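Local coordinates for MaoC family protein (Mycobacterium tuberculosis H37Rv, PDB 3KHP) that probably dehydrates (3R)-3-hydroxyacyl thioesters reversibly, as expected of a MaoC-type hydratase 2, at residues D44-A49 and Q71-Y77; D191-E196 and F266-S272; Q198-R203 and L229-C233. All blocks are in the same frame, centred on the assembly; numbering follows the deposited sequence.

Contact 1. Residues D44-A49 and Q71-Y77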
ATOM      1  N   ASP A  44      -6.303  -5.357   3.717  1.00 13.56           N
ATOM      2  CA  ASP A  44      -5.628  -5.952   2.593  1.00 13.58           C
ATOM      3  C   ASP A  44      -6.307  -5.580   1.284  1.00 12.62           C
ATOM      4  O   ASP A  44      -5.633  -5.330   0.303  1.00 11.56           O
ATOM      5  CB  ASP A  44      -5.613  -7.494   2.723  1.00 13.45           C
ATOM      6  CG  ASP A  44      -4.833  -7.955   3.896  1.00 13.55           C
ATOM      7  OD1 ASP A  44      -3.657  -7.606   3.945  1.00 17.15           O
ATOM      8  OD2 ASP A  44      -5.382  -8.615   4.817  1.00 17.15           O
ATOM      9  N   THR A  45      -7.638  -5.579   1.260  1.00 12.69           N
ATOM     10  CA  THR A  45      -8.356  -5.397  -0.010  1.00 13.05           C
ATOM     11  C   THR A  45      -8.373  -3.911  -0.331  1.00 13.52           C
ATOM     12  O   THR A  45      -8.282  -3.526  -1.476  1.00 13.75           O
ATOM     13  CB  THR A  45      -9.764  -6.002   0.015  1.00 13.23           C
ATOM     14  OG1 THR A  45     -10.371  -5.770   1.289  1.00 14.36           O
ATOM     15  CG2 THR A  45      -9.738  -7.533  -0.251  1.00 12.33           C
ATOM     16  N   LEU A  46      -8.432  -3.084   0.711  1.00 13.37           N
ATOM     17  CA  LEU A  46      -8.265  -1.657   0.562  1.00 12.96           C
ATOM     18  C   LEU A  46      -6.857  -1.347   0.030  1.00 13.56           C
ATOM     19  O   LEU A  46      -6.706  -0.619  -0.952  1.00 11.92           O
ATOM     20  CB  LEU A  46      -8.482  -0.947   1.914  1.00 11.97           C
ATOM     21  CG  LEU A  46      -9.927  -0.965   2.458  1.00 12.00           C
ATOM     22  CD1 LEU A  46      -9.953  -0.582   3.910  1.00  5.28           C
ATOM     23  CD2 LEU A  46     -10.892  -0.116   1.604  1.00 11.01           C
ATOM     24  N   LEU A  47      -5.837  -1.909   0.681  1.00 13.38           N
ATOM     25  CA  LEU A  47      -4.455  -1.667   0.268  1.00 14.48           C
ATOM     26  C   LEU A  47      -4.194  -2.082  -1.173  1.00 14.69           C
ATOM     27  O   LEU A  47      -3.414  -1.424  -1.888  1.00 15.55           O
ATOM     28  CB  LEU A  47      -3.483  -2.409   1.204  1.00 14.61           C
ATOM     29  CG  LEU A  47      -2.001  -2.156   0.952  1.00 16.10           C
ATOM     30  CD1 LEU A  47      -1.690  -0.683   0.824  1.00 13.24           C
ATOM     31  CD2 LEU A  47      -1.134  -2.788   2.066  1.00 15.16           C
ATOM     32  N   TYR A  48      -4.836  -3.176  -1.587  1.00 14.38           N
ATOM     33  CA  TYR A  48      -4.686  -3.706  -2.954  1.00 14.12           C
ATOM     34  C   TYR A  48      -5.305  -2.700  -3.903  1.00 13.64           C
ATOM     35  O   TYR A  48      -4.697  -2.347  -4.908  1.00 14.43           O
ATOM     36  CB  TYR A  48      -5.371  -5.082  -3.103  1.00 13.90           C
ATOM     37  CG  TYR A  48      -5.429  -5.561  -4.543  1.00 14.36           C
ATOM     38  CD1 TYR A  48      -4.354  -6.229  -5.116  1.00 14.17           C
ATOM     39  CD2 TYR A  48      -6.537  -5.353  -5.322  1.00 10.54           C
ATOM     40  CE1 TYR A  48      -4.361  -6.602  -6.448  1.00 13.82           C
ATOM     41  CE2 TYR A  48      -6.556  -5.757  -6.659  1.00 13.02           C
ATOM     42  CZ  TYR A  48      -5.476  -6.405  -7.196  1.00 12.84           C
ATOM     43  OH  TYR A  48      -5.492  -6.830  -8.489  1.00 12.11           O
ATOM     44  N   ALA A  49      -6.536  -2.282  -3.617  1.00 12.46           N
ATOM     45  CA  ALA A  49      -7.204  -1.273  -4.440  1.00 12.14           C
ATOM     46  C   ALA A  49      -6.299  -0.042  -4.668  1.00 11.45           C
ATOM     47  O   ALA A  49      -6.142   0.399  -5.781  1.00 10.35           O
ATOM     48  CB  ALA A  49      -8.545  -0.827  -3.799  1.00 11.41           C
ATOM     49  N   GLN A  71     -18.101  -1.557   0.924  1.00 19.82           N
ATOM     50  CA  GLN A  71     -16.862  -1.893   0.233  1.00 19.44           C
ATOM     51  C   GLN A  71     -17.117  -2.977  -0.807  1.00 19.51           C
ATOM     52  O   GLN A  71     -17.788  -3.972  -0.524  1.00 20.46           O
ATOM     53  CB  GLN A  71     -15.784  -2.372   1.212  1.00 19.20           C
ATOM     54  CG  GLN A  71     -14.402  -2.393   0.561  1.00 18.22           C
ATOM     55  CD  GLN A  71     -13.399  -2.993   1.445  1.00 17.61           C
ATOM     56  OE1 GLN A  71     -13.581  -3.019   2.663  1.00 20.00           O
ATOM     57  NE2 GLN A  71     -12.305  -3.482   0.866  1.00 19.08           N
ATOM     58  N   GLN A  72     -16.617  -2.747  -2.010  1.00 19.46           N
ATOM     59  CA  GLN A  72     -16.442  -3.771  -3.025  1.00 19.66           C
ATOM     60  C   GLN A  72     -14.929  -4.131  -3.184  1.00 19.33           C
ATOM     61  O   GLN A  72     -14.052  -3.303  -2.931  1.00 19.17           O
ATOM     62  CB  GLN A  72     -16.946  -3.252  -4.370  1.00 20.28           C
ATOM     63  CG  GLN A  72     -18.413  -2.918  -4.393  1.00 22.25           C
ATOM     64  CD  GLN A  72     -18.897  -2.566  -5.774  1.00 24.32           C
ATOM     65  OE1 GLN A  72     -18.800  -3.372  -6.688  1.00 25.97           O
ATOM     66  NE2 GLN A  72     -19.432  -1.355  -5.932  1.00 25.09           N
ATOM     67  N   VAL A  73     -14.655  -5.359  -3.631  1.00 18.22           N
ATOM     68  CA  VAL A  73     -13.299  -5.879  -3.815  1.00 16.80           C
ATOM     69  C   VAL A  73     -13.042  -6.048  -5.290  1.00 15.66           C
ATOM     70  O   VAL A  73     -13.856  -6.600  -6.011  1.00 14.29           O
ATOM     71  CB  VAL A  73     -13.133  -7.219  -3.091  1.00 16.66           C
ATOM     72  CG1 VAL A  73     -11.722  -7.793  -3.339  1.00 16.70           C
ATOM     73  CG2 VAL A  73     -13.357  -7.014  -1.620  1.00 15.62           C
ATOM     74  N   LEU A  74     -11.925  -5.550  -5.783  1.00 15.17           N
ATOM     75  CA  LEU A  74     -11.685  -5.737  -7.213  1.00 15.44           C
ATOM     76  C   LEU A  74     -11.516  -7.224  -7.545  1.00 16.05           C
ATOM     77  O   LEU A  74     -10.968  -8.008  -6.747  1.00 15.87           O
ATOM     78  CB  LEU A  74     -10.498  -4.932  -7.680  1.00 16.12           C
ATOM     79  CG  LEU A  74     -10.682  -3.427  -7.570  1.00 15.30           C
ATOM     80  CD1 LEU A  74      -9.346  -2.729  -7.622  1.00 12.02           C
ATOM     81  CD2 LEU A  74     -11.624  -2.944  -8.604  1.00 12.93           C
ATOM     82  N   PRO A  75     -12.051  -7.654  -8.691  1.00 17.28           N
ATOM     83  CA  PRO A  75     -12.011  -9.106  -8.949  1.00 17.14           C
ATOM     84  C   PRO A  75     -10.593  -9.569  -9.255  1.00 15.99           C
ATOM     85  O   PRO A  75     -10.261 -10.722  -8.984  1.00 15.49           O
ATOM     86  CB  PRO A  75     -12.959  -9.302 -10.142  1.00 17.30           C
ATOM     87  CG  PRO A  75     -13.068  -7.968 -10.780  1.00 18.39           C
ATOM     88  CD  PRO A  75     -12.926  -6.954  -9.639  1.00 17.76           C
ATOM     89  N   THR A  76      -9.749  -8.671  -9.745  1.00 15.11           N
ATOM     90  CA  THR A  76      -8.350  -9.018  -9.939  1.00 14.44           C
ATOM     91  C   THR A  76      -7.635  -9.304  -8.635  1.00 14.87           C
ATOM     92  O   THR A  76      -6.503  -9.813  -8.658  1.00 14.56           O
ATOM     93  CB  THR A  76      -7.551  -7.957 -10.657  1.00 14.26           C
ATOM     94  OG1 THR A  76      -7.516  -6.772  -9.870  1.00 14.66           O
ATOM     95  CG2 THR A  76      -8.095  -7.711 -12.045  1.00 10.56           C
ATOM     96  N   TYR A  77      -8.278  -9.011  -7.495  1.00 14.24           N
ATOM     97  CA  TYR A  77      -7.737  -9.472  -6.208  1.00 13.92           C
ATOM     98  C   TYR A  77      -7.593 -11.024  -6.171  1.00 13.76           C
ATOM     99  O   TYR A  77      -6.873 -11.544  -5.341  1.00 14.15           O
ATOM    100  CB  TYR A  77      -8.555  -8.937  -5.023  1.00 13.40           C
ATOM    101  CG  TYR A  77      -7.924  -9.180  -3.678  1.00 11.55           C
ATOM    102  CD1 TYR A  77      -6.747  -8.523  -3.305  1.00 10.96           C
ATOM    103  CD2 TYR A  77      -8.467 -10.113  -2.796  1.00 11.74           C
ATOM    104  CE1 TYR A  77      -6.131  -8.777  -2.079  1.00 10.22           C
ATOM    105  CE2 TYR A  77      -7.849 -10.394  -1.558  1.00 13.46           C
ATOM    106  CZ  TYR A  77      -6.689  -9.705  -1.209  1.00 10.49           C
ATOM    107  OH  TYR A  77      -6.093  -9.977  -0.021  1.00 12.13           O
TER
HETATM  108  O   HOH W   1     -10.189  -4.345  -3.777  1.00 14.32           O
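Thr-45, Tyr-48 and Tyr-77 dominate this buried contact, where helix 42-51 in the N-terminal half of a double hot-dog fold, the architecture of hydratase 2 enzymes, is lined by the loop leading into helix 78-81. The polar account begins with Thr-45. Its OG1 receives only a weak bond from Gln-71 NE2 at 3.0 Å, bent to 134° at the hydrogen. The stronger partner of this hydroxyl is Ala-114 O, and Asp-42 O, one turn back, is bonded to it as well. Thr-45 O has two donors: the amide of Ala-49 within the helix, and a water 3.1 Å from Thr-45 O. That water in turn accepts from Leu-74 N at 2.9 Å, so a buried loop amide is satisfied by the helix backbone through one bridging molecule. Farther along, Tyr-48 OH and Thr-76 OG1 lie 2.5 Å apart, a hydrogen bond whose very short length deserves caution and in which either could donate; the threonine oxygen sits in the plane of the tyrosine ring. The carboxylate of Asp-44 is engaged elsewhere, by Thr-41 N and by Arg-43 of the second subunit. Between these polar points the aromatic rings form a T-shaped pair, the edge of Tyr-77 against the face of Tyr-48, with centroids 5.2 Å apart and planes at 72°. Tyr-77 CD1 leads, reaching Tyr-48 CG at 3.5 Å. One face of the Tyr-77 ring receives a CH-pi contact from Thr-45 CG2, 3.8 Å from the ring centroid.

Contact 2. Residues D191-E196 and F266-S272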
ATOM      1  N   ASP A 191      -8.468   5.755 -19.985  1.00 22.14           N
ATOM      2  CA  ASP A 191      -7.159   6.099 -19.476  1.00 22.17           C
ATOM      3  C   ASP A 191      -7.104   6.036 -17.966  1.00 22.37           C
ATOM      4  O   ASP A 191      -7.978   6.559 -17.273  1.00 22.83           O
ATOM      5  CB  ASP A 191      -6.772   7.502 -19.914  1.00 22.50           C
ATOM      6  CG  ASP A 191      -6.436   7.576 -21.380  1.00 22.87           C
ATOM      7  OD1 ASP A 191      -6.321   6.514 -22.002  1.00 23.34           O
ATOM      8  OD2 ASP A 191      -6.297   8.694 -21.917  1.00 26.96           O
ATOM      9  N   MET A 192      -6.064   5.392 -17.450  1.00 21.97           N
ATOM     10  CA  MET A 192      -5.837   5.340 -16.022  1.00 21.60           C
ATOM     11  C   MET A 192      -4.391   5.709 -15.766  1.00 21.22           C
ATOM     12  O   MET A 192      -3.463   5.061 -16.245  1.00 20.94           O
ATOM     13  CB  MET A 192      -6.125   3.953 -15.487  1.00 21.58           C
ATOM     14  CG  MET A 192      -7.559   3.515 -15.552  1.00 22.53           C
ATOM     15  SD  MET A 192      -8.560   4.253 -14.277  1.00 25.02           S
ATOM     16  CE  MET A 192     -10.069   3.272 -14.460  1.00 22.39           C
ATOM     17  N   PRO A 193      -4.176   6.779 -15.032  1.00 21.51           N
ATOM     18  CA  PRO A 193      -2.786   7.131 -14.777  1.00 20.20           C
ATOM     19  C   PRO A 193      -2.215   6.238 -13.707  1.00 19.52           C
ATOM     20  O   PRO A 193      -2.964   5.591 -13.004  1.00 17.94           O
ATOM     21  CB  PRO A 193      -2.865   8.586 -14.299  1.00 20.38           C
ATOM     22  CG  PRO A 193      -4.201   8.798 -13.874  1.00 21.62           C
ATOM     23  CD  PRO A 193      -5.106   7.855 -14.637  1.00 21.46           C
ATOM     24  N   THR A 194      -0.889   6.199 -13.606  1.00 18.95           N
ATOM     25  CA  THR A 194      -0.253   5.505 -12.529  1.00 18.51           C
ATOM     26  C   THR A 194       0.728   6.447 -11.908  1.00 18.87           C
ATOM     27  O   THR A 194       1.116   7.418 -12.530  1.00 19.29           O
ATOM     28  CB  THR A 194       0.466   4.234 -13.005  1.00 18.28           C
ATOM     29  OG1 THR A 194       1.604   4.612 -13.769  1.00 16.29           O
ATOM     30  CG2 THR A 194      -0.450   3.380 -13.828  1.00 14.00           C
ATOM     31  N   ARG A 195       1.116   6.155 -10.685  1.00 19.31           N
ATOM     32  CA  ARG A 195       2.034   7.005  -9.956  1.00 20.76           C
ATOM     33  C   ARG A 195       3.453   6.477 -10.035  1.00 20.81           C
ATOM     34  O   ARG A 195       3.695   5.289 -10.065  1.00 19.96           O
ATOM     35  CB  ARG A 195       1.658   7.092  -8.493  1.00 21.09           C
ATOM     36  CG  ARG A 195       0.426   7.965  -8.224  1.00 23.71           C
ATOM     37  CD  ARG A 195       0.053   7.891  -6.779  1.00 26.99           C
ATOM     38  NE  ARG A 195      -1.283   8.468  -6.587  1.00 32.56           N
ATOM     39  CZ  ARG A 195      -1.547   9.768  -6.450  1.00 32.35           C
ATOM     40  NH1 ARG A 195      -2.797  10.141  -6.303  1.00 32.73           N
ATOM     41  NH2 ARG A 195      -0.575  10.685  -6.461  1.00 32.86           N
ATOM     42  N   GLU A 196       4.364   7.422 -10.039  1.00 21.04           N
ATOM     43  CA  GLU A 196       5.784   7.205 -10.020  1.00 22.08           C
ATOM     44  C   GLU A 196       6.201   6.322  -8.854  1.00 19.94           C
ATOM     45  O   GLU A 196       7.131   5.555  -8.953  1.00 19.02           O
ATOM     46  CB  GLU A 196       6.439   8.605  -9.926  1.00 23.13           C
ATOM     47  CG  GLU A 196       7.890   8.609 -10.023  1.00 28.48           C
ATOM     48  CD  GLU A 196       8.559   8.419  -8.657  1.00 34.37           C
ATOM     49  OE1 GLU A 196       7.939   8.800  -7.613  1.00 36.52           O
ATOM     50  OE2 GLU A 196       9.711   7.903  -8.659  1.00 36.97           O
ATOM     51  N   PHE A 266       6.440   1.391 -16.912  1.00 17.32           N
ATOM     52  CA  PHE A 266       7.153   2.057 -15.821  1.00 18.04           C
ATOM     53  C   PHE A 266       6.180   2.809 -14.939  1.00 17.59           C
ATOM     54  O   PHE A 266       5.231   3.378 -15.444  1.00 18.14           O
ATOM     55  CB  PHE A 266       8.248   2.962 -16.397  1.00 18.21           C
ATOM     56  CG  PHE A 266       9.254   2.205 -17.189  1.00 19.13           C
ATOM     57  CD1 PHE A 266      10.375   1.650 -16.562  1.00 21.39           C
ATOM     58  CD2 PHE A 266       9.082   2.002 -18.557  1.00 20.59           C
ATOM     59  CE1 PHE A 266      11.323   0.930 -17.306  1.00 21.73           C
ATOM     60  CE2 PHE A 266      10.036   1.282 -19.296  1.00 22.09           C
ATOM     61  CZ  PHE A 266      11.150   0.746 -18.657  1.00 20.80           C
ATOM     62  N   PRO A 267       6.384   2.794 -13.616  1.00 17.90           N
ATOM     63  CA  PRO A 267       5.420   3.552 -12.796  1.00 18.03           C
ATOM     64  C   PRO A 267       5.478   5.030 -13.169  1.00 18.57           C
ATOM     65  O   PRO A 267       6.579   5.577 -13.425  1.00 17.75           O
ATOM     66  CB  PRO A 267       5.880   3.322 -11.368  1.00 18.70           C
ATOM     67  CG  PRO A 267       7.007   2.297 -11.429  1.00 17.85           C
ATOM     68  CD  PRO A 267       7.463   2.186 -12.828  1.00 17.65           C
ATOM     69  N   GLY A 268       4.293   5.626 -13.304  1.00 18.66           N
ATOM     70  CA  GLY A 268       4.146   7.012 -13.746  1.00 18.68           C
ATOM     71  C   GLY A 268       3.518   7.089 -15.121  1.00 18.93           C
ATOM     72  O   GLY A 268       2.972   8.116 -15.503  1.00 19.33           O
ATOM     73  N   GLU A 269       3.582   5.999 -15.871  1.00 18.93           N
ATOM     74  CA  GLU A 269       3.001   5.984 -17.226  1.00 19.04           C
ATOM     75  C   GLU A 269       1.497   5.798 -17.148  1.00 18.20           C
ATOM     76  O   GLU A 269       0.991   5.221 -16.209  1.00 17.36           O
ATOM     77  CB  GLU A 269       3.627   4.890 -18.093  1.00 18.73           C
ATOM     78  CG  GLU A 269       5.063   5.132 -18.431  1.00 19.76           C
ATOM     79  CD  GLU A 269       5.613   4.118 -19.421  1.00 21.90           C
ATOM     80  OE1 GLU A 269       5.498   2.894 -19.173  1.00 19.30           O
ATOM     81  OE2 GLU A 269       6.186   4.573 -20.445  1.00 22.97           O
ATOM     82  N   THR A 270       0.804   6.312 -18.144  1.00 17.85           N
ATOM     83  CA  THR A 270      -0.633   6.250 -18.189  1.00 18.33           C
ATOM     84  C   THR A 270      -1.033   5.085 -19.008  1.00 18.22           C
ATOM     85  O   THR A 270      -0.573   4.923 -20.125  1.00 18.37           O
ATOM     86  CB  THR A 270      -1.227   7.544 -18.770  1.00 18.37           C
ATOM     87  OG1 THR A 270      -1.005   8.617 -17.845  1.00 18.97           O
ATOM     88  CG2 THR A 270      -2.719   7.403 -19.023  1.00 19.57           C
ATOM     89  N   LEU A 271      -1.901   4.263 -18.432  1.00 19.15           N
ATOM     90  CA  LEU A 271      -2.384   3.075 -19.072  1.00 18.62           C
ATOM     91  C   LEU A 271      -3.763   3.296 -19.750  1.00 19.81           C
ATOM     92  O   LEU A 271      -4.786   3.522 -19.059  1.00 19.92           O
ATOM     93  CB  LEU A 271      -2.420   1.939 -18.053  1.00 17.49           C
ATOM     94  CG  LEU A 271      -1.059   1.528 -17.500  1.00 15.82           C
ATOM     95  CD1 LEU A 271      -1.227   0.766 -16.220  1.00 12.40           C
ATOM     96  CD2 LEU A 271      -0.239   0.731 -18.500  1.00 13.33           C
ATOM     97  N   SER A 272      -3.783   3.204 -21.092  1.00 19.85           N
ATOM     98  CA  SER A 272      -5.023   3.273 -21.906  1.00 20.75           C
ATOM     99  C   SER A 272      -5.593   1.926 -22.247  1.00 20.11           C
ATOM    100  O   SER A 272      -5.043   1.236 -23.090  1.00 20.86           O
ATOM    101  CB  SER A 272      -4.766   3.901 -23.281  1.00 21.06           C
ATOM    102  OG  SER A 272      -4.617   5.273 -23.194  1.00 24.81           O
TER
HETATM  103  O   HOH W   2       0.128   8.421 -15.424  1.00 13.38           O
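Thr-194 packs most tightly against the type II turn Phe-266 to Glu-269, its hydroxyl serving the turn in both directions. OG1 donates to Glu-269 O at 2.6 Å, in the carbonyl plane and on a lone pair, and accepts from Gly-268 N at 2.9 Å with 144° at the hydrogen. With chi1 at 70° the hydroxyl faces the turn, while Thr-194 CG2 lies beside Glu-269 O and reaches Leu-271 CD1 at 3.6 Å. Next to this tight part, Met-192 and Leu-271 form an antiparallel hydrogen-bonded pair: Met-192 N to Leu-271 O and Leu-271 N to Met-192 O are each 2.8 Å. The other side is looser and wetter. Pro-193, Gly-268 and Glu-196 are exposed, and a water 3.0 Å from Thr-194 N takes its hydrogen, donates to Gly-268 O and also bonds Thr-270 OG1, linking the two backbones there. Asp-191, likewise exposed, accepts from the Ser-272 hydroxyl, but at a doubtfully short distance. The contact thus joins strand 188-192, outermost of the sheet within this chain, to strand 271-279, itself backed by strand 282-289, while Met-192 and Leu-271, on one face of the sheet, both rest on Val-237 of helix 231-245.

Contact 3. Residues Q198-R203 and L229-C233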
ATOM      1  N   GLN A 198       4.038   4.091  -7.506  1.00 15.61           N
ATOM      2  CA  GLN A 198       2.975   3.113  -7.336  1.00 16.65           C
ATOM      3  C   GLN A 198       3.457   1.705  -6.963  1.00 15.97           C
ATOM      4  O   GLN A 198       2.813   1.019  -6.202  1.00 17.60           O
ATOM      5  CB  GLN A 198       2.080   3.045  -8.556  1.00 16.76           C
ATOM      6  CG  GLN A 198       0.774   2.352  -8.264  1.00 19.69           C
ATOM      7  CD  GLN A 198      -0.349   2.802  -9.186  1.00 22.82           C
ATOM      8  OE1 GLN A 198      -0.415   3.977  -9.613  1.00 21.61           O
ATOM      9  NE2 GLN A 198      -1.207   1.860  -9.544  1.00 21.76           N
ATOM     10  N   ALA A 199       4.587   1.274  -7.482  1.00 14.72           N
ATOM     11  CA  ALA A 199       5.069  -0.046  -7.181  1.00 14.36           C
ATOM     12  C   ALA A 199       5.373  -0.217  -5.687  1.00 14.15           C
ATOM     13  O   ALA A 199       5.221  -1.310  -5.133  1.00 13.06           O
ATOM     14  CB  ALA A 199       6.279  -0.383  -8.054  1.00 13.37           C
ATOM     15  N   LEU A 200       5.797   0.875  -5.040  1.00 14.31           N
ATOM     16  CA  LEU A 200       6.062   0.863  -3.608  1.00 13.04           C
ATOM     17  C   LEU A 200       4.849   0.578  -2.774  1.00 13.02           C
ATOM     18  O   LEU A 200       4.994   0.002  -1.692  1.00 12.96           O
ATOM     19  CB  LEU A 200       6.718   2.169  -3.114  1.00 13.41           C
ATOM     20  CG  LEU A 200       8.045   2.639  -3.729  1.00 13.42           C
ATOM     21  CD1 LEU A 200       8.513   3.926  -3.153  1.00 14.75           C
ATOM     22  CD2 LEU A 200       9.127   1.614  -3.666  1.00 11.44           C
ATOM     23  N   ILE A 201       3.645   0.951  -3.226  1.00 13.77           N
ATOM     24  CA  ILE A 201       2.451   0.540  -2.480  1.00 13.10           C
ATOM     25  C   ILE A 201       1.983  -0.821  -2.995  1.00 11.83           C
ATOM     26  O   ILE A 201       1.504  -1.664  -2.231  1.00 10.53           O
ATOM     27  CB  ILE A 201       1.264   1.456  -2.601  1.00 13.23           C
ATOM     28  CG1 ILE A 201       1.606   2.822  -3.208  1.00 18.02           C
ATOM     29  CG2 ILE A 201       0.576   1.570  -1.238  1.00 17.14           C
ATOM     30  CD1 ILE A 201       3.007   3.679  -2.698  1.00 18.54           C
ATOM     31  N   TYR A 202       2.040  -1.007  -4.303  1.00 11.33           N
ATOM     32  CA  TYR A 202       1.535  -2.259  -4.868  1.00 12.57           C
ATOM     33  C   TYR A 202       2.264  -3.512  -4.303  1.00 12.39           C
ATOM     34  O   TYR A 202       1.628  -4.567  -4.072  1.00 12.42           O
ATOM     35  CB  TYR A 202       1.549  -2.278  -6.414  1.00 12.61           C
ATOM     36  CG  TYR A 202       0.992  -3.588  -6.869  1.00 14.51           C
ATOM     37  CD1 TYR A 202      -0.386  -3.804  -6.897  1.00 16.25           C
ATOM     38  CD2 TYR A 202       1.822  -4.654  -7.149  1.00 14.75           C
ATOM     39  CE1 TYR A 202      -0.900  -5.002  -7.253  1.00 13.18           C
ATOM     40  CE2 TYR A 202       1.309  -5.871  -7.499  1.00 15.65           C
ATOM     41  CZ  TYR A 202      -0.057  -6.042  -7.537  1.00 15.85           C
ATOM     42  OH  TYR A 202      -0.602  -7.259  -7.851  1.00 17.69           O
ATOM     43  N   ARG A 203       3.550  -3.357  -3.994  1.00 12.79           N
ATOM     44  CA  ARG A 203       4.384  -4.446  -3.457  1.00 13.62           C
ATOM     45  C   ARG A 203       3.980  -4.864  -2.054  1.00 14.04           C
ATOM     46  O   ARG A 203       4.410  -5.935  -1.561  1.00 13.81           O
ATOM     47  CB  ARG A 203       5.902  -4.064  -3.528  1.00 13.92           C
ATOM     48  CG  ARG A 203       6.377  -2.936  -2.637  1.00 13.97           C
ATOM     49  CD  ARG A 203       7.757  -2.381  -3.043  1.00 13.90           C
ATOM     50  NE  ARG A 203       8.792  -3.398  -2.909  1.00 15.24           N
ATOM     51  CZ  ARG A 203       9.312  -3.808  -1.746  1.00 14.09           C
ATOM     52  NH1 ARG A 203       8.916  -3.289  -0.606  1.00 10.82           N
ATOM     53  NH2 ARG A 203      10.221  -4.786  -1.730  1.00 16.27           N
ATOM     54  N   LEU A 229       6.947  -1.404 -13.242  1.00 14.32           N
ATOM     55  CA  LEU A 229       5.754  -1.713 -12.499  1.00 13.89           C
ATOM     56  C   LEU A 229       5.465  -3.220 -12.590  1.00 13.78           C
ATOM     57  O   LEU A 229       5.673  -3.855 -13.634  1.00 13.80           O
ATOM     58  CB  LEU A 229       4.589  -0.919 -13.087  1.00 13.69           C
ATOM     59  CG  LEU A 229       3.320  -0.904 -12.238  1.00 14.26           C
ATOM     60  CD1 LEU A 229       3.579  -0.185 -10.885  1.00 12.06           C
ATOM     61  CD2 LEU A 229       2.199  -0.274 -12.996  1.00 11.74           C
ATOM     62  N   HIS A 230       4.943  -3.778 -11.516  1.00 13.39           N
ATOM     63  CA  HIS A 230       4.508  -5.193 -11.496  1.00 13.09           C
ATOM     64  C   HIS A 230       3.512  -5.415 -12.617  1.00 14.08           C
ATOM     65  O   HIS A 230       2.579  -4.613 -12.741  1.00 13.82           O
ATOM     66  CB  HIS A 230       3.767  -5.529 -10.226  1.00 11.74           C
ATOM     67  CG  HIS A 230       4.551  -5.372  -8.961  1.00 11.15           C
ATOM     68  ND1 HIS A 230       4.946  -4.144  -8.464  1.00 10.18           N
ATOM     69  CD2 HIS A 230       4.903  -6.288  -8.022  1.00 10.77           C
ATOM     70  CE1 HIS A 230       5.533  -4.320  -7.289  1.00 11.55           C
ATOM     71  NE2 HIS A 230       5.528  -5.611  -7.001  1.00 10.10           N
ATOM     72  N   GLY A 231       3.692  -6.491 -13.416  1.00 14.37           N
ATOM     73  CA  GLY A 231       2.707  -6.895 -14.426  1.00 13.97           C
ATOM     74  C   GLY A 231       1.281  -7.055 -13.851  1.00 14.32           C
ATOM     75  O   GLY A 231       0.280  -6.639 -14.464  1.00 13.20           O
ATOM     76  N   LEU A 232       1.184  -7.652 -12.678  1.00 13.79           N
ATOM     77  CA  LEU A 232      -0.113  -7.818 -12.056  1.00 14.64           C
ATOM     78  C   LEU A 232      -0.731  -6.470 -11.640  1.00 15.24           C
ATOM     79  O   LEU A 232      -1.960  -6.373 -11.526  1.00 15.18           O
ATOM     80  CB  LEU A 232      -0.034  -8.805 -10.900  1.00 14.00           C
ATOM     81  CG  LEU A 232       0.182 -10.268 -11.385  1.00 12.99           C
ATOM     82  CD1 LEU A 232       0.341 -11.194 -10.203  1.00  9.66           C
ATOM     83  CD2 LEU A 232      -0.982 -10.741 -12.343  1.00 12.20           C
ATOM     84  N   CYS A 233       0.101  -5.436 -11.448  1.00 14.86           N
ATOM     85  CA  CYS A 233      -0.433  -4.135 -11.106  1.00 14.63           C
ATOM     86  C   CYS A 233      -1.117  -3.551 -12.347  1.00 15.41           C
ATOM     87  O   CYS A 233      -2.269  -3.136 -12.278  1.00 16.24           O
ATOM     88  CB  CYS A 233       0.637  -3.214 -10.581  1.00 13.96           C
ATOM     89  SG  CYS A 233       0.008  -1.590 -10.161  1.00 13.05           S
TER
HETATM   90  O   HOH W   3      -3.010  -7.408  -9.342  1.00  9.06           O
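The ring of Tyr-202 is used twice at once: its edge drives into the face of His-230 while one of its own faces is covered by Cys-233. The first is an edge-to-face pair, with centroids 4.7 Å apart and planes at 66°; Tyr-202 CD2 hangs over the middle of the imidazole, 3.4 Å from His-230 CG. In the second, Cys-233 CB makes a CH-pi contact, 3.8 Å from the tyrosine centroid and only 10° off the ring normal. The sulfur follows more obliquely, Cys-233 SG lying 4.4 Å from that centroid. Tyr-202 swings its ring away from its own backbone N (chi1 -179°), which carries it off helix 198-202 to both partners. Polar linkage between the segments runs through a water, 2.8 Å from Tyr-202 OH, that donates to Leu-232 O. Ala-199 CB adds a plain apolar touch, 3.9 Å from Leu-229 CD1. The imidazole is positioned from outside as well: His-230 NE2 bonds Asp-207 O, and its ring stacks with His-212. Gln-198 spends its amide on Arg-195 N and Gly-51 O. Tyr-202 opens the sequence signature ending at His-212 that marks hydratase 2 enzymes, a signature that in relatives supplies the catalytic aspartate and histidine; the geometry is therefore consistent with second-shell packing between the start of that signature, on helix 198-202, and the N-terminal end of the long hot-dog helix 231-245.

How the contacts relate
From the N terminus, contact 1 closes first, a loop of about 20 residues that includes helix 59-62, tying helix 42-51 to the approach to helix 78-81. Contacts 2 and 3 follow in the MaoC-like range: contact 2 joins strand 188-192 to strand 271-279, and nested inside its much longer loop contact 3 joins helix 198-202 to the start of helix 231-245; none of the three cross. Contacts 2 and 3 are neighbours, touching where Pro-267 CD lies 3.7 Å from Leu-229 N. Contacts 1 and 3 bridge the two halves: Leu-47 packs on Ile-201, and Tyr-48 on Tyr-202. Contacts 1 and 2 stay about 9 Å apart at their nearest atoms, yet all three reach the second subunit.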